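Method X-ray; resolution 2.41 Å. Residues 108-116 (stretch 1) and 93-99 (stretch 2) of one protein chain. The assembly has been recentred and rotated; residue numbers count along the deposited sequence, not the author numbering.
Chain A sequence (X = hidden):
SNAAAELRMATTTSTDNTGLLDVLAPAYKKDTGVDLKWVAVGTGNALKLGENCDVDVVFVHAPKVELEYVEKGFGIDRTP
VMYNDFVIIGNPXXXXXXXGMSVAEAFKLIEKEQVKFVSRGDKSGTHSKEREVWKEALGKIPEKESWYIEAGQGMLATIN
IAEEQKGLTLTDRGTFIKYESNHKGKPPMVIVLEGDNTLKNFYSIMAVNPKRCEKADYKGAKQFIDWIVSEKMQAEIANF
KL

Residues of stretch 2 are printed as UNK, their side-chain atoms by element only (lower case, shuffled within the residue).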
# COMPACT_ATOMS: atom_id res chain seq x y z
N LYS A 108 3.04 -18.04 -12.96
CA LYS A 108 3.06 -18.96 -14.10
C LYS A 108 2.77 -20.38 -13.65
O LYS A 108 2.04 -21.11 -14.32
CB LYS A 108 4.42 -18.91 -14.81
CG LYS A 108 4.44 -18.03 -16.05
CD LYS A 108 5.72 -17.21 -16.17
CE LYS A 108 5.63 -16.18 -17.30
NZ LYS A 108 6.55 -15.01 -17.12
N LEU A 109 3.36 -20.77 -12.53
CA LEU A 109 3.18 -22.11 -11.99
C LEU A 109 1.74 -22.31 -11.55
O LEU A 109 1.15 -23.36 -11.78
CB LEU A 109 4.12 -22.34 -10.81
CG LEU A 109 4.14 -23.78 -10.29
CD1 LEU A 109 4.41 -24.74 -11.45
CD2 LEU A 109 5.16 -23.97 -9.17
N ILE A 110 1.20 -21.31 -10.88
CA ILE A 110 -0.18 -21.30 -10.44
C ILE A 110 -1.11 -21.53 -11.63
O ILE A 110 -2.02 -22.35 -11.57
CB ILE A 110 -0.52 -19.97 -9.74
CG1 ILE A 110 0.08 -19.95 -8.33
CG2 ILE A 110 -2.00 -19.76 -9.66
CD1 ILE A 110 0.12 -18.58 -7.69
N GLU A 111 -0.86 -20.81 -12.71
CA GLU A 111 -1.65 -21.00 -13.91
C GLU A 111 -1.49 -22.41 -14.48
O GLU A 111 -2.48 -23.12 -14.72
CB GLU A 111 -1.28 -19.98 -14.97
CG GLU A 111 -2.21 -19.99 -16.14
CD GLU A 111 -1.82 -18.99 -17.19
OE1 GLU A 111 -0.60 -18.86 -17.44
OE2 GLU A 111 -2.72 -18.34 -17.77
N LYS A 112 -0.24 -22.81 -14.70
CA LYS A 112 0.07 -24.14 -15.23
C LYS A 112 -0.62 -25.25 -14.44
O LYS A 112 -1.34 -26.08 -15.00
CB LYS A 112 1.59 -24.35 -15.28
CG LYS A 112 2.04 -25.74 -15.76
CD LYS A 112 3.45 -25.70 -16.37
CE LYS A 112 4.48 -26.47 -15.55
NZ LYS A 112 4.47 -27.94 -15.81
N GLU A 113 -0.43 -25.26 -13.13
CA GLU A 113 -1.03 -26.31 -12.30
C GLU A 113 -2.48 -26.01 -11.95
O GLU A 113 -3.16 -26.83 -11.35
CB GLU A 113 -0.20 -26.54 -11.04
CG GLU A 113 1.22 -27.00 -11.35
CD GLU A 113 1.97 -27.40 -10.11
OE1 GLU A 113 1.41 -27.25 -9.01
OE2 GLU A 113 3.12 -27.86 -10.23
N GLN A 114 -2.95 -24.83 -12.35
CA GLN A 114 -4.31 -24.36 -12.04
C GLN A 114 -4.63 -24.44 -10.55
O GLN A 114 -5.61 -25.06 -10.17
CB GLN A 114 -5.35 -25.18 -12.82
CG GLN A 114 -5.29 -25.00 -14.33
CD GLN A 114 -6.48 -25.62 -15.05
OE1 GLN A 114 -7.37 -24.92 -15.53
NE2 GLN A 114 -6.49 -26.95 -15.12
N VAL A 115 -3.81 -23.82 -9.71
CA VAL A 115 -4.12 -23.78 -8.28
C VAL A 115 -5.11 -22.64 -7.99
O VAL A 115 -5.13 -21.62 -8.67
CB VAL A 115 -2.87 -23.63 -7.39
CG1 VAL A 115 -1.77 -24.57 -7.87
CG2 VAL A 115 -2.39 -22.22 -7.42
N LYS A 116 -5.93 -22.84 -6.98
CA LYS A 116 -6.97 -21.88 -6.68
C LYS A 116 -6.34 -20.57 -6.23
O LYS A 116 -5.50 -20.53 -5.34
CB LYS A 116 -7.93 -22.43 -5.61
CG LYS A 116 -9.02 -21.47 -5.20
CD LYS A 116 -10.14 -21.36 -6.24
CE LYS A 116 -10.78 -22.70 -6.60
NZ LYS A 116 -11.36 -23.47 -5.45
N UNK A 93 1.31 -26.39 3.01
CA UNK A 93 1.63 -27.15 1.81
C UNK A 93 2.44 -26.34 0.81
O UNK A 93 3.47 -26.78 0.32
c UNK A 93 0.35 -27.60 1.09
o UNK A 93 -0.56 -28.23 1.97
N UNK A 94 1.97 -25.12 0.55
CA UNK A 94 2.48 -24.34 -0.57
C UNK A 94 3.89 -23.74 -0.45
O UNK A 94 4.49 -23.40 -1.47
c UNK A 94 -0.93 -23.81 -0.79
c UNK A 94 -2.13 -24.58 -2.72
c UNK A 94 1.49 -23.22 -0.91
c UNK A 94 -0.96 -24.47 -3.48
c UNK A 94 0.23 -23.69 -1.54
c UNK A 94 -2.11 -24.26 -1.38
c UNK A 94 0.21 -24.02 -2.88
N UNK A 95 4.41 -23.59 0.77
CA UNK A 95 5.67 -22.85 0.91
C UNK A 95 6.83 -23.48 0.14
O UNK A 95 7.48 -22.80 -0.66
c UNK A 95 6.04 -22.59 2.37
c UNK A 95 6.48 -23.42 4.66
n UNK A 95 5.94 -22.32 6.83
c UNK A 95 5.40 -22.78 5.52
c UNK A 95 5.98 -23.79 3.27
N UNK A 96 7.06 -24.77 0.37
CA UNK A 96 8.05 -25.51 -0.41
C UNK A 96 7.87 -25.33 -1.91
O UNK A 96 8.84 -25.17 -2.64
o UNK A 96 10.08 -25.70 2.28
c UNK A 96 8.66 -27.32 1.25
n UNK A 96 10.94 -26.86 0.55
c UNK A 96 8.01 -27.00 -0.06
c UNK A 96 9.96 -26.56 1.41
N UNK A 97 6.62 -25.32 -2.35
CA UNK A 97 6.28 -25.23 -3.77
C UNK A 97 6.97 -24.10 -4.56
O UNK A 97 7.33 -24.28 -5.72
n UNK A 97 2.38 -27.44 -6.54
c UNK A 97 4.77 -25.11 -3.93
c UNK A 97 4.27 -25.39 -5.33
c UNK A 97 2.76 -25.27 -5.38
c UNK A 97 2.19 -25.97 -6.60
N UNK A 98 7.12 -22.94 -3.92
CA UNK A 98 7.61 -21.73 -4.58
C UNK A 98 9.00 -21.29 -4.13
O UNK A 98 9.50 -20.26 -4.58
c UNK A 98 5.26 -20.83 -4.91
c UNK A 98 4.14 -20.69 -4.10
c UNK A 98 3.81 -21.46 -6.74
c UNK A 98 5.08 -21.22 -6.23
c UNK A 98 2.86 -20.93 -4.61
c UNK A 98 2.69 -21.31 -5.93
c UNK A 98 6.64 -20.57 -4.37
N UNK A 99 9.64 -22.07 -3.27
CA UNK A 99 10.93 -21.63 -2.73
C UNK A 99 11.93 -21.26 -3.84
O UNK A 99 12.09 -21.98 -4.83
c UNK A 99 11.55 -22.67 -1.77
c UNK A 99 10.63 -22.91 -0.58
o UNK A 99 11.74 -23.89 -2.47

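Position 93 carries two side-chain atoms, one carbon and then one oxygen, and reaches nothing on stretch 1. A single hydroxyl on CB makes it Ser93.

Position 94 has seven side-chain carbons and no heteroatom: CB, then a six-membered ring with no further atom on it. CB points toward stretch 1, and a ring carbon comes 4.4 Å from CB of Val115. This is Phe94; the ring atom concerned is CE2, meeting the valine obliquely, with chi1 in m.

Position 95 shows four carbons in an unbranched row ending in nitrogen, far from stretch 1. It is Lys95, exposed and poorly ordered.

At position 96 there are three carbons, the third bearing one oxygen and one nitrogen. That terminal amide, one carbon longer than asparagine's, identifies Gln96. Its side chain is likewise out of reach of stretch 1.

Position 97 again has four carbons in a row and a nitrogen, but here CB points toward stretch 1 and the nitrogen ends 2.7 Å from OE1 of Glu113. The residue is Lys97. Three t torsions extend the chain and a final p turns NZ to the carboxylate, while CE passes 4.4 Å from CG1 of Val115.

Position 98 repeats the pattern of CB plus six ring carbons. Its CB points sideways, yet the ring comes nearer, within 3.7 Å of CD2 of Leu109. This is Phe98: CE2 makes that contact, and CZ lies 3.8 Å from CG1 of Ile110, both approaches being oblique.

Position 99 has a CB carrying one oxygen and one carbon, a branch that defines Thr99. Facing no residue of stretch 1, it turns back on its own chain: OG1 donates to the backbone O of Gln96 at 3.2 Å.

The contact is built from spacing. Positions 94, 97 and 98 fall on the side of a weakly bonded helix that meets stretch 1, whereas 95, 96 and 99 stay out of reach. Stretch 1 answers with Leu109, Ile110 and Glu113 from its helix, then Val115 after Gln114 breaks the helix at positive phi in a Schellman motif. The helix axes come no closer than 12.3 Å, at 114° between their N-to-C directions, so side chains bridge the gap. Phe98 packs against Leu109 and Ile110, and Phe94 against Val115. Lys97 adds a salt bridge to Glu113, containing a weak hydrogen bond; the modelled place of OE1 is less certain, so the apolar packing is the firmer lesson.

Stretch 2, residues 93-99: SFKQKFT
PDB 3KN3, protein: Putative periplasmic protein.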